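Local coordinates for protein arginase (RocF) (Helicobacter pylori, PDB 4G3H) that probably hydrolyses L-arginine to L-ornithine and urea, using two manganese ions bound in each subunit, at residues Ser103-Lys108 with Val226-Leu231. Sequence-based numbering, arbitrary orientation.
Sequences SVHKDK and VDIIYL
His105, the first residue beyond helix 94-104 to abandon helical geometry, turns one face of its imidazole to the CD1 methyl of Ile228. The methyl sits 3.5 Å from the ring centroid and 24° off the normal, displaced toward the CB side, with CG as its closest ring atom; this is a CH-pi contact. Val104 CG1 lies over the centre of the opposite face, and Phe101 meets the imidazole edge-to-face, so the ring is held between helix and strand. Ile228 delivers its methyl by an extended arm, CD1 anti to CA (chi2 175°). From His105 the chain reverses through a type I beta turn closed by Lys108 N to His105 O at 3.1 Å. Lys108 then reaches Asp227, the two side chains crossing at about a right angle: Lys108 CD rests on Asp227 CB at 3.9 Å, and Lys108 CB also lies 4.2 Å from Ile228 CD1. A bend at chi2 (-64°) brings the lysine methylenes over the aspartate, yet Lys108 NZ stays 5.2 Å from Asp227 OD2, which instead accepts a hydrogen bond from Lys109 N. Backbone hydrogen bonds of Asp227 and Ile228 with Lys109, and of Ile228 with Gly111, begin the parallel pairing of strands 228-234 and 110-115 in the arginase alpha/beta fold. Between the segments themselves, adhesion is therefore mainly nonpolar, with at most a weak long-range attraction between the exposed lysine and the aspartate.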
loop_
_atom_site.group_PDB
_atom_site.type_symbol
_atom_site.label_atom_id
_atom_site.label_comp_id
_atom_site.label_asym_id
_atom_site.label_seq_id
_atom_site.Cartn_x
_atom_site.Cartn_y
_atom_site.Cartn_z
ATOM N N SER A 103 -9.809 -4.506 -11.056
ATOM C CA SER A 103 -10.686 -5.483 -11.682
ATOM C C SER A 103 -12.132 -5.326 -11.226
ATOM O O SER A 103 -13.047 -5.381 -12.043
ATOM C CB SER A 103 -10.197 -6.902 -11.383
ATOM O OG SER A 103 -10.926 -7.850 -12.141
ATOM N N VAL A 104 -12.339 -5.136 -9.927
ATOM C CA VAL A 104 -13.687 -4.952 -9.393
ATOM C C VAL A 104 -14.297 -3.622 -9.852
ATOM O O VAL A 104 -15.496 -3.542 -10.117
ATOM C CB VAL A 104 -13.694 -4.986 -7.844
ATOM C CG1 VAL A 104 -15.077 -4.623 -7.317
ATOM C CG2 VAL A 104 -13.304 -6.375 -7.355
ATOM N N HIS A 105 -13.473 -2.584 -9.942
ATOM C CA HIS A 105 -13.935 -1.260 -10.366
ATOM C C HIS A 105 -13.424 -0.982 -11.777
ATOM O O HIS A 105 -12.842 0.070 -12.035
ATOM C CB HIS A 105 -13.391 -0.191 -9.418
ATOM C CG HIS A 105 -13.754 -0.411 -7.983
ATOM N ND1 HIS A 105 -15.037 -0.250 -7.505
ATOM C CD2 HIS A 105 -12.997 -0.768 -6.917
ATOM C CE1 HIS A 105 -15.055 -0.497 -6.206
ATOM N NE2 HIS A 105 -13.831 -0.814 -5.825
ATOM N N LYS A 106 -13.656 -1.930 -12.682
ATOM C CA LYS A 106 -13.189 -1.835 -14.064
ATOM C C LYS A 106 -13.571 -0.605 -14.876
ATOM O O LYS A 106 -12.817 -0.197 -15.757
ATOM C CB LYS A 106 -13.591 -3.098 -14.832
ATOM C CG LYS A 106 -15.016 -3.559 -14.598
ATOM C CD LYS A 106 -15.244 -4.920 -15.237
ATOM C CE LYS A 106 -16.619 -5.472 -14.904
ATOM N NZ LYS A 106 -17.712 -4.602 -15.414
ATOM N N ASP A 107 -14.720 -0.006 -14.590
ATOM C CA ASP A 107 -15.148 1.173 -15.339
ATOM C C ASP A 107 -15.004 2.469 -14.548
ATOM O O ASP A 107 -15.689 3.451 -14.829
ATOM C CB ASP A 107 -16.601 1.014 -15.785
ATOM C CG ASP A 107 -17.548 0.816 -14.619
ATOM O OD1 ASP A 107 -18.772 0.748 -14.855
ATOM O OD2 ASP A 107 -17.068 0.727 -13.468
ATOM N N LYS A 108 -14.110 2.477 -13.568
ATOM C CA LYS A 108 -13.902 3.662 -12.748
ATOM C C LYS A 108 -12.490 4.211 -12.883
ATOM O O LYS A 108 -11.541 3.455 -13.080
ATOM C CB LYS A 108 -14.172 3.333 -11.277
ATOM C CG LYS A 108 -15.583 2.862 -10.988
ATOM C CD LYS A 108 -16.596 3.957 -11.281
ATOM C CE LYS A 108 -18.016 3.482 -11.025
ATOM N NZ LYS A 108 -19.011 4.552 -11.315
ATOM N N VAL A 226 -10.989 11.709 -10.575
ATOM C CA VAL A 226 -11.107 10.277 -10.269
ATOM C C VAL A 226 -12.416 9.942 -9.572
ATOM O O VAL A 226 -12.975 10.773 -8.862
ATOM C CB VAL A 226 -9.927 9.768 -9.390
ATOM C CG1 VAL A 226 -8.595 10.169 -10.026
ATOM C CG2 VAL A 226 -10.050 10.309 -7.971
ATOM N N ASP A 227 -12.891 8.715 -9.773
ATOM C CA ASP A 227 -14.142 8.259 -9.173
ATOM C C ASP A 227 -13.935 7.624 -7.808
ATOM O O ASP A 227 -14.786 7.744 -6.930
ATOM C CB ASP A 227 -14.833 7.240 -10.084
ATOM C CG ASP A 227 -15.160 7.806 -11.447
ATOM O OD1 ASP A 227 -15.885 8.825 -11.500
ATOM O OD2 ASP A 227 -14.694 7.230 -12.457
ATOM N N ILE A 228 -12.822 6.917 -7.643
ATOM C CA ILE A 228 -12.532 6.273 -6.371
ATOM C C ILE A 228 -11.044 6.331 -6.067
ATOM O O ILE A 228 -10.211 6.411 -6.969
ATOM C CB ILE A 228 -13.005 4.806 -6.341
ATOM C CG1 ILE A 228 -12.317 4.016 -7.444
ATOM C CG2 ILE A 228 -14.522 4.741 -6.467
ATOM C CD1 ILE A 228 -12.640 2.550 -7.399
ATOM N N ILE A 229 -10.723 6.274 -4.783
ATOM C CA ILE A 229 -9.351 6.388 -4.342
ATOM C C ILE A 229 -8.877 5.209 -3.501
ATOM O O ILE A 229 -9.639 4.633 -2.718
ATOM C CB ILE A 229 -9.190 7.698 -3.547
ATOM C CG1 ILE A 229 -9.621 8.878 -4.425
ATOM C CG2 ILE A 229 -7.753 7.875 -3.086
ATOM C CD1 ILE A 229 -9.598 10.222 -3.713
ATOM N N TYR A 230 -7.609 4.857 -3.693
ATOM C CA TYR A 230 -6.957 3.774 -2.967
ATOM C C TYR A 230 -5.785 4.399 -2.200
ATOM O O TYR A 230 -4.936 5.066 -2.800
ATOM C CB TYR A 230 -6.429 2.730 -3.963
ATOM C CG TYR A 230 -5.712 1.546 -3.340
ATOM C CD1 TYR A 230 -6.407 0.391 -2.967
ATOM C CD2 TYR A 230 -4.330 1.581 -3.124
ATOM C CE1 TYR A 230 -5.738 -0.705 -2.394
ATOM C CE2 TYR A 230 -3.654 0.498 -2.550
ATOM C CZ TYR A 230 -4.363 -0.640 -2.188
ATOM O OH TYR A 230 -3.689 -1.699 -1.618
ATOM N N LEU A 231 -5.746 4.213 -0.882
ATOM C CA LEU A 231 -4.638 4.756 -0.094
ATOM C C LEU A 231 -3.688 3.643 0.346
ATOM O O LEU A 231 -4.100 2.658 0.969
ATOM C CB LEU A 231 -5.136 5.518 1.144
ATOM C CG LEU A 231 -3.992 6.295 1.830
ATOM C CD1 LEU A 231 -4.523 7.575 2.454
ATOM C CD2 LEU A 231 -3.295 5.420 2.877
#